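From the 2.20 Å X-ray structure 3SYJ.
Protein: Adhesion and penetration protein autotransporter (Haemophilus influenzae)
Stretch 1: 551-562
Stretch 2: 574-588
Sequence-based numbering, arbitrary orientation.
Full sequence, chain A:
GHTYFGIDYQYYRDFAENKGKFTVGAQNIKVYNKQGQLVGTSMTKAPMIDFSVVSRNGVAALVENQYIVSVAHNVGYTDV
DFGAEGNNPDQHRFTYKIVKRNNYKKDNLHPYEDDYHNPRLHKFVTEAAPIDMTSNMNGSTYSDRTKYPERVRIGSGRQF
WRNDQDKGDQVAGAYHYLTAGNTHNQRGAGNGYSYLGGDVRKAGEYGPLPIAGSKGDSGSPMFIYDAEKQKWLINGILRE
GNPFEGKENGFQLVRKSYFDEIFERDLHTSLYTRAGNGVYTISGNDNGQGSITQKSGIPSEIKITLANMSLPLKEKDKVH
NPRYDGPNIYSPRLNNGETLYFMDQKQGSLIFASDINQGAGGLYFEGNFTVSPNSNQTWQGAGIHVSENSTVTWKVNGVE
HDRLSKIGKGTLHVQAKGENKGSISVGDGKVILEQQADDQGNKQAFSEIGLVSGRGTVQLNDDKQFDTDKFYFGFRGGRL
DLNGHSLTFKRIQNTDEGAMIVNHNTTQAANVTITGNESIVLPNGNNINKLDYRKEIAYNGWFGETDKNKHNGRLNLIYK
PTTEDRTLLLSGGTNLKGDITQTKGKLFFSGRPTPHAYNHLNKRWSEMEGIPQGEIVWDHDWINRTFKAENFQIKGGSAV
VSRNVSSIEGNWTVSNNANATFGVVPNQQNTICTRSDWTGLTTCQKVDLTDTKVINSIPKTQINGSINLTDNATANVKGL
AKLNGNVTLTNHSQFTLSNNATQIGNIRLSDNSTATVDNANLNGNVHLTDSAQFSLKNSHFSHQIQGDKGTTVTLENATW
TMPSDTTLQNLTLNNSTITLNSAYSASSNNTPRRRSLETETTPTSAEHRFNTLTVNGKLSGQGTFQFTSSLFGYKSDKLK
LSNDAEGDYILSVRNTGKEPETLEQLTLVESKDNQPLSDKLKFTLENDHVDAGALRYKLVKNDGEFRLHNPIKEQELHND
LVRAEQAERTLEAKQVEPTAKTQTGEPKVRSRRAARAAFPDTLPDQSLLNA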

# COMPACT_ATOMS: atom_id res chain seq x y z
N HIS A 551 25.73 -26.00 -5.32
CA HIS A 551 24.40 -25.96 -4.73
C HIS A 551 24.38 -25.46 -3.28
O HIS A 551 25.05 -26.00 -2.40
N ASN A 552 23.62 -24.40 -3.03
CA ASN A 552 23.43 -23.91 -1.68
C ASN A 552 22.20 -24.55 -1.04
O ASN A 552 21.12 -23.95 -1.02
N GLY A 553 22.36 -25.77 -0.53
CA GLY A 553 21.26 -26.50 0.07
C GLY A 553 20.83 -25.94 1.41
O GLY A 553 21.56 -25.16 2.03
N ARG A 554 19.64 -26.32 1.86
CA ARG A 554 19.10 -25.78 3.11
C ARG A 554 20.07 -26.05 4.25
O ARG A 554 20.50 -27.18 4.44
N LEU A 555 20.40 -25.00 4.99
CA LEU A 555 21.27 -25.13 6.15
C LEU A 555 20.82 -24.18 7.26
O LEU A 555 20.64 -22.99 7.03
N ASN A 556 20.60 -24.73 8.45
CA ASN A 556 20.24 -23.93 9.62
C ASN A 556 21.35 -23.92 10.65
O ASN A 556 22.10 -24.89 10.79
N LEU A 557 21.45 -22.81 11.37
CA LEU A 557 22.45 -22.64 12.41
C LEU A 557 21.79 -22.33 13.75
O LEU A 557 20.98 -21.41 13.86
N ILE A 558 22.14 -23.11 14.77
CA ILE A 558 21.58 -22.90 16.10
C ILE A 558 22.68 -22.62 17.12
O ILE A 558 23.59 -23.44 17.29
N TYR A 559 22.60 -21.47 17.78
CA TYR A 559 23.48 -21.18 18.90
C TYR A 559 22.73 -21.40 20.21
O TYR A 559 21.76 -20.70 20.51
N LYS A 560 23.18 -22.38 20.98
CA LYS A 560 22.46 -22.80 22.18
C LYS A 560 23.43 -23.11 23.31
O LYS A 560 23.68 -24.28 23.63
N PRO A 561 24.01 -22.06 23.92
CA PRO A 561 24.95 -22.22 25.03
C PRO A 561 24.18 -22.60 26.29
O PRO A 561 22.95 -22.51 26.28
N THR A 562 24.88 -23.01 27.35
CA THR A 562 24.21 -23.40 28.59
C THR A 562 23.92 -22.22 29.50
O THR A 562 22.96 -22.23 30.27
N THR A 574 27.66 -15.41 6.42
CA THR A 574 26.62 -16.42 6.21
C THR A 574 25.91 -16.15 4.90
O THR A 574 25.65 -15.00 4.54
N ASN A 575 25.60 -17.23 4.18
CA ASN A 575 24.71 -17.16 3.03
C ASN A 575 23.70 -18.29 3.14
O ASN A 575 23.70 -19.21 2.33
N LEU A 576 22.85 -18.23 4.16
CA LEU A 576 22.04 -19.38 4.54
C LEU A 576 20.69 -19.45 3.88
O LEU A 576 19.87 -18.53 3.99
N LYS A 577 20.45 -20.56 3.20
CA LYS A 577 19.10 -20.94 2.81
C LYS A 577 18.54 -21.67 4.02
O LYS A 577 18.59 -22.89 4.10
N GLY A 578 18.05 -20.90 4.98
CA GLY A 578 17.67 -21.42 6.28
C GLY A 578 17.77 -20.32 7.31
O GLY A 578 17.92 -19.15 6.97
N ASP A 579 17.70 -20.70 8.58
CA ASP A 579 17.62 -19.72 9.65
C ASP A 579 18.82 -19.76 10.56
O ASP A 579 19.57 -20.73 10.57
N ILE A 580 18.98 -18.69 11.34
CA ILE A 580 19.89 -18.67 12.47
C ILE A 580 19.04 -18.49 13.72
O ILE A 580 18.24 -17.55 13.81
N THR A 581 19.22 -19.40 14.67
CA THR A 581 18.45 -19.41 15.92
C THR A 581 19.35 -19.24 17.14
O THR A 581 20.36 -19.93 17.28
N GLN A 582 18.98 -18.32 18.02
CA GLN A 582 19.70 -18.15 19.28
C GLN A 582 18.78 -18.39 20.47
O GLN A 582 17.71 -17.79 20.57
N THR A 583 19.20 -19.26 21.39
CA THR A 583 18.37 -19.58 22.54
C THR A 583 18.86 -18.90 23.81
O THR A 583 18.12 -18.80 24.79
N LYS A 584 20.10 -18.42 23.80
CA LYS A 584 20.70 -17.86 25.00
C LYS A 584 22.07 -17.28 24.69
O LYS A 584 22.55 -17.37 23.56
N GLY A 585 22.70 -16.67 25.69
CA GLY A 585 24.06 -16.20 25.53
C GLY A 585 24.15 -14.97 24.66
O GLY A 585 23.17 -14.26 24.48
N LYS A 586 25.34 -14.71 24.13
CA LYS A 586 25.58 -13.54 23.31
C LYS A 586 26.07 -13.94 21.93
O LYS A 586 26.97 -14.78 21.80
N LEU A 587 25.47 -13.34 20.90
CA LEU A 587 25.81 -13.66 19.52
C LEU A 587 26.18 -12.38 18.78
O LEU A 587 25.36 -11.46 18.66
N PHE A 588 27.42 -12.31 18.28
CA PHE A 588 27.91 -11.11 17.60
C PHE A 588 28.10 -11.36 16.12
O PHE A 588 28.77 -12.31 15.74

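Strand 555-559 runs parallel to strand 579-582, with Leu 557, Ile 558 and Tyr 559 paired to Ile 580, Thr 581 and Gln 582; the two stretches together bury 1048 Å² of surface. His 551 lies out of reach, so the contact opens with Asn 552. Its side chain points toward stretch 2 in a t rotamer, and Asn 552 ND2 donates a hydrogen bond to the backbone O of Asn 575 at 2.9 Å. Two waters extend this anchor. Water 1 lies 2.9 Å from Asn 552 OD1, 2.9 Å from Gly 553 O and 2.7 Å from Lys 577 N, from which it accepts a hydrogen bond; water 2 accepts from Lys 577 NZ at 2.7 Å and, weakly, from Asn 552 ND2 at 3.4 Å. Lys 577 starts toward stretch 1, but its end leads away.

Arg 554 (chi1 m) leaves its backbone sideways and then bends back, so that Lys 577 O and Gly 578 N lie over one face of its guanidinium and NH2 comes within 3.5 Å of Gly 578 CA. Water 3 accepts from Arg 554 NH2 at 3.1 Å and donates to Asp 579 OD1 at 2.8 Å, joining the two charged groups through solvent. Leu 555 (t, p) packs its CG 3.7 Å from Leu 576 CD2, while its backbone N donates to Lys 577 O at 2.9 Å.

Asn 556, in the m rotamer, turns its amide to stretch 2, where OD1 accepts a hydrogen bond from Asp 579 N at 2.9 Å. This polar contact passes close to Gly 578, where a CB would clash with both Leu 555 O and Asn 556 OD1; the backbone angles there call for glycine as well.

From here the side chains alternate across the sheet. Leu 557 (t, p) shares a face with Ile 580 (m, t), its CD2 4.1 Å from Ile 580 CG1, and its CB also meets Leu 576 CD1 at 4.2 Å. Ile 558 (m, p) lies on the other face beside Thr 581, with Ile 558 CG1 4.2 Å from Thr 581 CB. Water 4 donates to Leu 557 O at 3.3 Å and lies 2.7 Å from Thr 581 OG1.

Tyr 559, a t rotamer on the face of Leu 557, has the largest area covered by stretch 2. Gln 582 CG sits at the ring edge, 4.0 Å from Tyr 559 CD2, and the ring reaches on to Leu 587, whose CB is 4.3 Å from CD2 of Tyr 559. Nearby, Gln 582 NE2 donates a hydrogen bond to Lys 584 O at 3.1 Å, within stretch 2.

Beyond the strand, Lys 560 CG passes 3.3 Å from Thr 583 OG1 before its end leads away. Pro 561 points toward stretch 2, its CG 3.4 Å from Lys 584 O; a CB on Gly 585 would clash with this same CG. Finally, Lys 584 NZ donates to the backbone O of Thr 562 at 3.2 Å.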

# COMPACT_ATOMS: atom_id res chain seq x y z
CB HIS A 551 23.71 -27.33 -4.86
CG HIS A 551 22.26 -27.31 -4.47
ND1 HIS A 551 21.34 -26.46 -5.04
CD2 HIS A 551 21.57 -28.04 -3.55
CE1 HIS A 551 20.15 -26.66 -4.49
NE2 HIS A 551 20.26 -27.62 -3.59
CB ASN A 552 23.34 -22.38 -1.67
CG ASN A 552 23.48 -21.78 -0.28
OD1 ASN A 552 24.07 -22.40 0.61
ND2 ASN A 552 22.95 -20.58 -0.09
CB ARG A 554 17.74 -26.41 3.46
CG ARG A 554 16.71 -26.47 2.34
CD ARG A 554 15.80 -25.25 2.29
NE ARG A 554 15.48 -24.71 3.61
CZ ARG A 554 15.05 -23.48 3.81
NH1 ARG A 554 14.87 -22.66 2.78
NH2 ARG A 554 14.79 -23.05 5.04
CB LEU A 555 22.72 -24.87 5.74
CG LEU A 555 23.82 -24.86 6.81
CD1 LEU A 555 23.91 -26.20 7.49
CD2 LEU A 555 25.15 -24.48 6.19
CB ASN A 556 18.98 -24.48 10.28
CG ASN A 556 17.84 -24.59 9.31
OD1 ASN A 556 17.34 -23.58 8.83
ND2 ASN A 556 17.44 -25.81 8.99
CB LEU A 557 23.40 -21.51 12.03
CG LEU A 557 24.39 -21.08 13.10
CD1 LEU A 557 25.42 -22.19 13.34
CD2 LEU A 557 25.05 -19.78 12.71
CB ILE A 558 20.79 -24.13 16.60
CG1 ILE A 558 19.64 -24.47 15.65
CG2 ILE A 558 20.25 -23.89 17.99
CD1 ILE A 558 20.03 -25.30 14.47
CB TYR A 559 24.03 -19.75 18.81
CG TYR A 559 24.93 -19.37 19.97
CD1 TYR A 559 25.97 -20.20 20.35
CD2 TYR A 559 24.73 -18.20 20.68
CE1 TYR A 559 26.80 -19.87 21.40
CE2 TYR A 559 25.56 -17.85 21.74
CZ TYR A 559 26.59 -18.70 22.10
OH TYR A 559 27.42 -18.37 23.15
CB LYS A 560 21.59 -24.02 21.87
CG LYS A 560 20.88 -24.62 23.09
CD LYS A 560 19.66 -25.46 22.71
CE LYS A 560 20.04 -26.72 21.93
NZ LYS A 560 18.84 -27.51 21.50
CB PRO A 561 25.53 -20.82 25.19
CG PRO A 561 24.42 -19.93 24.70
CD PRO A 561 23.91 -20.65 23.50
CB THR A 562 25.07 -24.39 29.41
OG1 THR A 562 26.33 -23.78 29.72
CG2 THR A 562 25.29 -25.69 28.64
CB THR A 574 25.56 -16.44 7.34
OG1 THR A 574 24.85 -15.20 7.38
CG2 THR A 574 26.19 -16.72 8.69
CB ASN A 575 25.49 -17.27 1.73
CG ASN A 575 24.64 -16.96 0.52
OD1 ASN A 575 24.82 -17.54 -0.55
ND2 ASN A 575 23.70 -16.04 0.69
CB LEU A 576 21.85 -19.42 6.05
CG LEU A 576 23.09 -19.79 6.85
CD1 LEU A 576 22.84 -19.60 8.33
CD2 LEU A 576 23.49 -21.22 6.55
CB LYS A 577 19.15 -21.85 1.59
CG LYS A 577 18.28 -21.40 0.44
CD LYS A 577 18.93 -20.25 -0.32
CE LYS A 577 18.01 -19.71 -1.42
NZ LYS A 577 18.75 -18.98 -2.49
CB ASP A 579 16.39 -20.00 10.51
CG ASP A 579 15.10 -19.88 9.75
OD1 ASP A 579 15.09 -19.23 8.68
OD2 ASP A 579 14.09 -20.44 10.22
CB ILE A 580 20.93 -17.53 12.37
CG1 ILE A 580 21.84 -17.73 11.15
CG2 ILE A 580 21.77 -17.45 13.63
CD1 ILE A 580 22.83 -16.60 10.95
CB THR A 581 17.67 -20.73 16.07
OG1 THR A 581 16.75 -20.86 14.98
CG2 THR A 581 16.92 -20.77 17.40
CB GLN A 582 20.33 -16.76 19.35
CG GLN A 582 21.11 -16.51 20.62
CD GLN A 582 21.66 -15.11 20.69
OE1 GLN A 582 21.40 -14.29 19.80
NE2 GLN A 582 22.40 -14.81 21.74
CB THR A 583 18.31 -21.09 22.79
OG1 THR A 583 19.62 -21.56 23.13
CG2 THR A 583 17.82 -21.82 21.55
CB LYS A 584 20.83 -18.96 26.06
CG LYS A 584 21.06 -18.45 27.47
CD LYS A 584 21.21 -19.61 28.44
CE LYS A 584 19.98 -20.49 28.43
NZ LYS A 584 19.96 -21.43 29.57
CB LYS A 586 26.56 -12.58 23.99
CG LYS A 586 26.05 -12.05 25.32
CD LYS A 586 26.96 -10.98 25.89
CE LYS A 586 28.25 -11.56 26.44
NZ LYS A 586 28.13 -11.96 27.87
CB LEU A 587 24.63 -14.36 18.84
CG LEU A 587 24.78 -14.75 17.37
CD1 LEU A 587 25.93 -15.72 17.17
CD2 LEU A 587 23.47 -15.35 16.86
CB PHE A 588 29.24 -10.64 18.21
CG PHE A 588 29.09 -9.72 19.39
CD1 PHE A 588 28.55 -10.18 20.58
CD2 PHE A 588 29.50 -8.40 19.33
CE1 PHE A 588 28.40 -9.34 21.67
CE2 PHE A 588 29.36 -7.56 20.42
CZ PHE A 588 28.82 -8.03 21.59
O HOH W 1 22.35 -22.51 2.93
O HOH W 2 21.45 -18.71 -2.48
O HOH W 3 13.69 -20.74 6.76
O HOH W 4 17.94 -21.94 12.80